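Local coordinates for Tlr1174 protein (Synechococcus elongatus, PDB 2OZT) that converts 2-succinyl-6-hydroxy-2,4-cyclohexadiene-1-carboxylate to 2-succinylbenzoate with the help of a divalent metal, a step on the way to phylloquinone, at residues M142-E147 with A177-A182; A149-L154 with A162-D167. All coordinates share one frame; numbering follows the deposited sequence.

In the fold
Coming from the N terminus, the chain runs through the antiparallel sheet of the capping domain and enters the barrel domain, where strand 134-138 leads into helix 144-157. Segment 142-147, holding the N-cap and first turn of that helix, later meets 177-182 on helix 174-187; this is contact 1, bridging two successive outer helices. Nested inside the loop it closes lies contact 2, in which 149-154 of the same helix packs on strand 163-167 within a beta-alpha-beta unit. The two join directly where Trp180 touches Leu151. Contact 2 thus ties helix 144-157 to the strand whose Asp167 is one of the sodium ligands, and contact 1 ties helix 174-187 to that same helix.

Contact 1: residues M142-E147 with A177-A182; sequences MSPEEE and ANRWFA
Trp180 pushes its indole across to the first turn of helix 144-157, where Pro144 and Glu147 receive it. Pro144 CB lies 3.7 Å from Trp180 NE1, coming in obliquely to the ring. Glu147 CB instead sits in the indole plane, at the edge, 3.8 Å from Trp180 CZ2. The tryptophan's chi1 of -103° is off the usual staggered values and swings the ring toward this neighbour although CB does not point there. Glu147 has CG anti to its carbonyl carbon (chi1 -70°) and an extended chain beyond, carrying the carboxylate back to the turn before the helix: OE2 accepts from Met142 N at 2.8 Å, met from above the carboxylate plane, and also from Val141 N, while OE1 accepts from Gly140 N. A water bridges Glu147 OE1 to Trp180 NE1, satisfying the indole N-H; a second links Glu145 OE2 to Arg179 NE. Ser143 and Glu146 form a capping box: Ser143 OG accepts from Glu146 N at 3.2 Å, and Glu146 OE1 from Ser143 N and OG. Trp172, from the loop before helix 174-187, stacks on the indole. Pro144, Glu147 and Trp180 join consecutive outer helices of the barrel, 144-157 and 174-187, near the loop after strand 134-138.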
loop_
_atom_site.group_PDB
_atom_site.type_symbol
_atom_site.label_atom_id
_atom_site.label_comp_id
_atom_site.label_asym_id
_atom_site.label_seq_id
_atom_site.Cartn_x
_atom_site.Cartn_y
_atom_site.Cartn_z
HETATM N N MSE A 142 3.399 -15.123 17.643
HETATM C CA MSE A 142 3.632 -16.238 18.586
HETATM C C MSE A 142 5.120 -16.555 18.555
HETATM O O MSE A 142 5.882 -15.875 17.873
HETATM C CB MSE A 142 2.828 -17.472 18.184
HETATM C CG MSE A 142 1.345 -17.197 17.927
HETATM SE SE MSE A 142 0.449 -18.823 17.562
HETATM C CE MSE A 142 1.749 -19.683 16.447
ATOM N N SER A 143 5.561 -17.590 19.272
ATOM C CA SER A 143 6.977 -17.979 19.201
ATOM C C SER A 143 7.310 -18.465 17.790
ATOM O O SER A 143 6.421 -18.948 17.086
ATOM C CB SER A 143 7.311 -19.081 20.217
ATOM O OG SER A 143 6.699 -20.294 19.840
ATOM N N PRO A 144 8.573 -18.348 17.360
ATOM C CA PRO A 144 8.970 -18.912 16.080
ATOM C C PRO A 144 8.627 -20.372 15.905
ATOM O O PRO A 144 8.200 -20.784 14.839
ATOM C CB PRO A 144 10.501 -18.680 16.037
ATOM C CG PRO A 144 10.714 -17.499 16.875
ATOM C CD PRO A 144 9.662 -17.544 17.962
ATOM N N GLU A 145 8.790 -21.170 16.959
ATOM C CA GLU A 145 8.570 -22.587 16.808
ATOM C C GLU A 145 7.096 -22.887 16.597
ATOM O O GLU A 145 6.765 -23.771 15.812
ATOM C CB GLU A 145 9.078 -23.343 18.034
ATOM C CG GLU A 145 10.591 -23.321 18.194
ATOM C CD GLU A 145 11.191 -21.929 18.437
ATOM O OE1 GLU A 145 10.560 -21.063 19.125
ATOM O OE2 GLU A 145 12.317 -21.709 17.917
ATOM N N GLU A 146 6.233 -22.132 17.267
ATOM C CA GLU A 146 4.788 -22.322 17.107
ATOM C C GLU A 146 4.344 -21.920 15.692
ATOM O O GLU A 146 3.584 -22.638 15.042
ATOM C CB GLU A 146 4.020 -21.500 18.118
ATOM C CG GLU A 146 4.067 -22.059 19.542
ATOM C CD GLU A 146 3.469 -21.073 20.509
ATOM O OE1 GLU A 146 4.153 -20.096 20.877
ATOM O OE2 GLU A 146 2.291 -21.253 20.879
ATOM N N GLU A 147 4.862 -20.787 15.233
ATOM C CA GLU A 147 4.524 -20.335 13.874
ATOM C C GLU A 147 5.078 -21.266 12.812
ATOM O O GLU A 147 4.442 -21.497 11.792
ATOM C CB GLU A 147 4.954 -18.869 13.667
ATOM C CG GLU A 147 4.082 -17.945 14.498
ATOM C CD GLU A 147 4.442 -16.464 14.394
ATOM O OE1 GLU A 147 5.552 -16.179 13.885
ATOM O OE2 GLU A 147 3.632 -15.641 14.876
ATOM N N ALA A 177 15.329 -13.357 13.096
ATOM C CA ALA A 177 15.191 -13.323 11.652
ATOM C C ALA A 177 16.134 -14.337 11.027
ATOM O O ALA A 177 15.768 -15.102 10.136
ATOM C CB ALA A 177 15.512 -11.917 11.122
ATOM N N ASN A 178 17.376 -14.351 11.498
ATOM C CA ASN A 178 18.333 -15.273 10.941
ATOM C C ASN A 178 17.932 -16.745 11.109
ATOM O O ASN A 178 18.072 -17.536 10.171
ATOM C CB ASN A 178 19.700 -14.981 11.527
ATOM C CG ASN A 178 20.781 -15.311 10.579
ATOM O OD1 ASN A 178 21.298 -14.448 9.875
ATOM N ND2 ASN A 178 21.114 -16.583 10.506
ATOM N N ARG A 179 17.394 -17.078 12.292
ATOM C CA ARG A 179 16.924 -18.456 12.549
ATOM C C ARG A 179 15.738 -18.802 11.630
ATOM O O ARG A 179 15.668 -19.900 11.070
ATOM C CB ARG A 179 16.556 -18.636 14.013
ATOM C CG ARG A 179 17.798 -18.669 14.925
ATOM C CD ARG A 179 17.526 -19.369 16.279
ATOM N NE ARG A 179 16.301 -18.852 16.910
ATOM C CZ ARG A 179 16.207 -17.673 17.526
ATOM N NH1 ARG A 179 17.262 -16.876 17.627
ATOM N NH2 ARG A 179 15.042 -17.287 18.049
ATOM N N TRP A 180 14.828 -17.832 11.420
ATOM C CA TRP A 180 13.713 -18.025 10.497
ATOM C C TRP A 180 14.146 -18.263 9.062
ATOM O O TRP A 180 13.639 -19.160 8.381
ATOM C CB TRP A 180 12.814 -16.793 10.529
ATOM C CG TRP A 180 11.532 -16.962 11.305
ATOM C CD1 TRP A 180 11.236 -16.427 12.517
ATOM C CD2 TRP A 180 10.366 -17.656 10.867
ATOM N NE1 TRP A 180 9.930 -16.754 12.878
ATOM C CE2 TRP A 180 9.384 -17.506 11.872
ATOM C CE3 TRP A 180 10.047 -18.363 9.706
ATOM C CZ2 TRP A 180 8.082 -18.075 11.747
ATOM C CZ3 TRP A 180 8.778 -18.949 9.603
ATOM C CH2 TRP A 180 7.812 -18.764 10.594
ATOM N N PHE A 181 15.124 -17.495 8.592
ATOM C CA PHE A 181 15.572 -17.707 7.234
ATOM C C PHE A 181 16.274 -19.047 7.052
ATOM O O PHE A 181 16.169 -19.643 5.998
ATOM C CB PHE A 181 16.406 -16.526 6.726
ATOM C CG PHE A 181 15.548 -15.330 6.372
ATOM C CD1 PHE A 181 14.684 -15.408 5.289
ATOM C CD2 PHE A 181 15.595 -14.170 7.119
ATOM C CE1 PHE A 181 13.851 -14.328 4.972
ATOM C CE2 PHE A 181 14.780 -13.097 6.812
ATOM C CZ PHE A 181 13.896 -13.186 5.747
ATOM N N ALA A 182 16.937 -19.502 8.105
ATOM C CA ALA A 182 17.623 -20.827 8.050
ATOM C C ALA A 182 16.553 -21.919 8.015
ATOM O O ALA A 182 16.657 -22.876 7.223
ATOM C CB ALA A 182 18.540 -20.999 9.218
HETATM O O HOH W 1 13.872 -20.319 16.469
HETATM O O HOH W 2 8.110 -15.498 14.771
#

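Contact 2: residues A149-L154 with A162-D167; sequences AILKAL and AKLRLD. With NA (sodium ion), chain D; PO4 (phosphate ion), chain B.
Leu151 is the first residue of 149-154, on helix 144-157, to meet the strand, and it divides its two methyls between two leucines. CD1 presses on Leu164 CD2 at 3.5 Å, while CD2 meets Leu166 CD1 tip to tip at 3.9 Å. One turn later Leu154, its CG anti to the backbone N (chi1 178°), brings CD2 to within 3.8 Å of Leu164 CD2, a methyl thus shared by both helix leucines. Helix and strand run nearly antiparallel, at 166°, axes 11.9 Å apart, as in a beta-alpha-beta unit of a TIM-type barrel. On the strand's other side Arg165 stretches out, its NH2 donating to O2 of a phosphate, probably from the crystallisation liquor, at 2.7 Å in the guanidinium plane; NE pairs with Glu193 and NH2 also with Ala295 O. A leucine in place of Arg165 would probably leave Glu193 without its charge partner and the Ala295 carbonyl without this donor. Asp167 OD1 binds the sodium at 2.5 Å with Asp221 and Glu222, at the C-terminal end of the barrel; Asp167 also binds magnesium with Glu196 and Asp221, so this is the enzyme's metal site. Meeting through methyls alone, the four buried leucines hold the helix by shape, without directional bonds.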
loop_
_atom_site.group_PDB
_atom_site.type_symbol
_atom_site.label_atom_id
_atom_site.label_comp_id
_atom_site.label_asym_id
_atom_site.label_seq_id
_atom_site.Cartn_x
_atom_site.Cartn_y
_atom_site.Cartn_z
ATOM N N ALA A 149 5.465 -24.504 13.111
ATOM C CA ALA A 149 4.581 -25.671 13.084
ATOM C C ALA A 149 3.283 -25.429 12.341
ATOM O O ALA A 149 2.864 -26.261 11.525
ATOM C CB ALA A 149 4.330 -26.182 14.493
ATOM N N ILE A 150 2.712 -24.230 12.545
ATOM C CA ILE A 150 1.509 -23.822 11.792
ATOM C C ILE A 150 1.872 -23.707 10.315
ATOM O O ILE A 150 1.129 -24.166 9.431
ATOM C CB ILE A 150 0.943 -22.522 12.314
ATOM C CG1 ILE A 150 0.448 -22.700 13.758
ATOM C CG2 ILE A 150 -0.214 -22.062 11.410
ATOM C CD1 ILE A 150 0.264 -21.401 14.476
ATOM N N LEU A 151 3.025 -23.097 10.042
ATOM C CA LEU A 151 3.419 -22.891 8.654
ATOM C C LEU A 151 3.569 -24.215 7.894
ATOM O O LEU A 151 3.139 -24.362 6.745
ATOM C CB LEU A 151 4.735 -22.089 8.599
ATOM C CG LEU A 151 5.200 -21.734 7.184
ATOM C CD1 LEU A 151 4.122 -21.078 6.269
ATOM C CD2 LEU A 151 6.385 -20.802 7.251
ATOM N N LYS A 152 4.184 -25.196 8.562
ATOM C CA LYS A 152 4.319 -26.522 7.988
ATOM C C LYS A 152 2.929 -27.101 7.598
ATOM O O LYS A 152 2.754 -27.637 6.489
ATOM C CB LYS A 152 5.079 -27.442 8.977
ATOM C CG LYS A 152 5.272 -28.852 8.470
ATOM C CD LYS A 152 6.299 -29.575 9.376
ATOM C CE LYS A 152 6.299 -31.081 9.142
ATOM N NZ LYS A 152 6.725 -31.420 7.763
ATOM N N ALA A 153 1.960 -26.972 8.494
ATOM C CA ALA A 153 0.597 -27.463 8.236
ATOM C C ALA A 153 -0.087 -26.647 7.121
ATOM O O ALA A 153 -0.801 -27.203 6.274
ATOM C CB ALA A 153 -0.213 -27.398 9.511
ATOM N N LEU A 154 0.144 -25.327 7.136
ATOM C CA LEU A 154 -0.480 -24.440 6.137
ATOM C C LEU A 154 0.042 -24.756 4.763
ATOM O O LEU A 154 -0.738 -24.833 3.787
ATOM C CB LEU A 154 -0.214 -22.992 6.556
ATOM C CG LEU A 154 -0.745 -21.916 5.599
ATOM C CD1 LEU A 154 -2.291 -21.982 5.446
ATOM C CD2 LEU A 154 -0.295 -20.537 6.080
ATOM N N ALA A 162 -1.133 -22.199 -4.972
ATOM C CA ALA A 162 -1.150 -21.170 -3.926
ATOM C C ALA A 162 0.212 -20.448 -3.810
ATOM O O ALA A 162 1.277 -21.043 -3.997
ATOM C CB ALA A 162 -1.571 -21.781 -2.551
ATOM N N LYS A 163 0.154 -19.184 -3.413
ATOM C CA LYS A 163 1.372 -18.422 -3.081
ATOM C C LYS A 163 1.173 -17.792 -1.717
ATOM O O LYS A 163 0.074 -17.407 -1.376
ATOM C CB LYS A 163 1.624 -17.321 -4.114
ATOM C CG LYS A 163 2.070 -17.850 -5.504
ATOM C CD LYS A 163 3.521 -18.404 -5.427
ATOM C CE LYS A 163 4.003 -18.915 -6.795
ATOM N NZ LYS A 163 4.388 -17.810 -7.732
ATOM N N LEU A 164 2.236 -17.720 -0.901
ATOM C CA LEU A 164 2.110 -17.244 0.467
ATOM C C LEU A 164 3.212 -16.232 0.799
ATOM O O LEU A 164 4.389 -16.481 0.513
ATOM C CB LEU A 164 2.219 -18.479 1.389
ATOM C CG LEU A 164 2.161 -18.136 2.857
ATOM C CD1 LEU A 164 0.817 -17.470 3.265
ATOM C CD2 LEU A 164 2.449 -19.448 3.625
ATOM N N ARG A 165 2.798 -15.084 1.325
ATOM C CA ARG A 165 3.688 -14.033 1.834
ATOM C C ARG A 165 3.674 -14.098 3.348
ATOM O O ARG A 165 2.599 -14.336 3.936
ATOM C CB ARG A 165 3.160 -12.654 1.355
ATOM C CG ARG A 165 3.080 -12.493 -0.164
ATOM C CD ARG A 165 2.162 -11.368 -0.539
ATOM N NE ARG A 165 2.110 -11.307 -2.001
ATOM C CZ ARG A 165 1.438 -10.367 -2.691
ATOM N NH1 ARG A 165 0.754 -9.406 -2.061
ATOM N NH2 ARG A 165 1.457 -10.414 -4.031
ATOM N N LEU A 166 4.832 -13.931 3.985
ATOM C CA LEU A 166 4.875 -13.932 5.449
ATOM C C LEU A 166 5.187 -12.520 5.914
ATOM O O LEU A 166 6.262 -12.010 5.591
ATOM C CB LEU A 166 5.958 -14.875 5.953
ATOM C CG LEU A 166 5.803 -16.305 5.461
ATOM C CD1 LEU A 166 7.014 -17.149 5.967
ATOM C CD2 LEU A 166 4.477 -16.894 5.884
ATOM N N ASP A 167 4.315 -11.898 6.692
ATOM C CA ASP A 167 4.532 -10.517 7.072
ATOM C C ASP A 167 4.919 -10.413 8.536
ATOM O O ASP A 167 4.070 -10.605 9.408
ATOM C CB ASP A 167 3.256 -9.717 6.791
ATOM C CG ASP A 167 3.476 -8.222 6.854
ATOM O OD1 ASP A 167 4.605 -7.738 7.177
ATOM O OD2 ASP A 167 2.520 -7.443 6.568
HETATM NA NA NA D . 5.085 -5.321 6.604
HETATM P P PO4 B . 1.706 -13.176 -6.855
HETATM O O1 PO4 B . 0.258 -12.842 -7.040
HETATM O O2 PO4 B . 2.259 -12.112 -5.972
HETATM O O3 PO4 B . 1.786 -14.528 -6.144
HETATM O O4 PO4 B . 2.653 -13.308 -8.033
#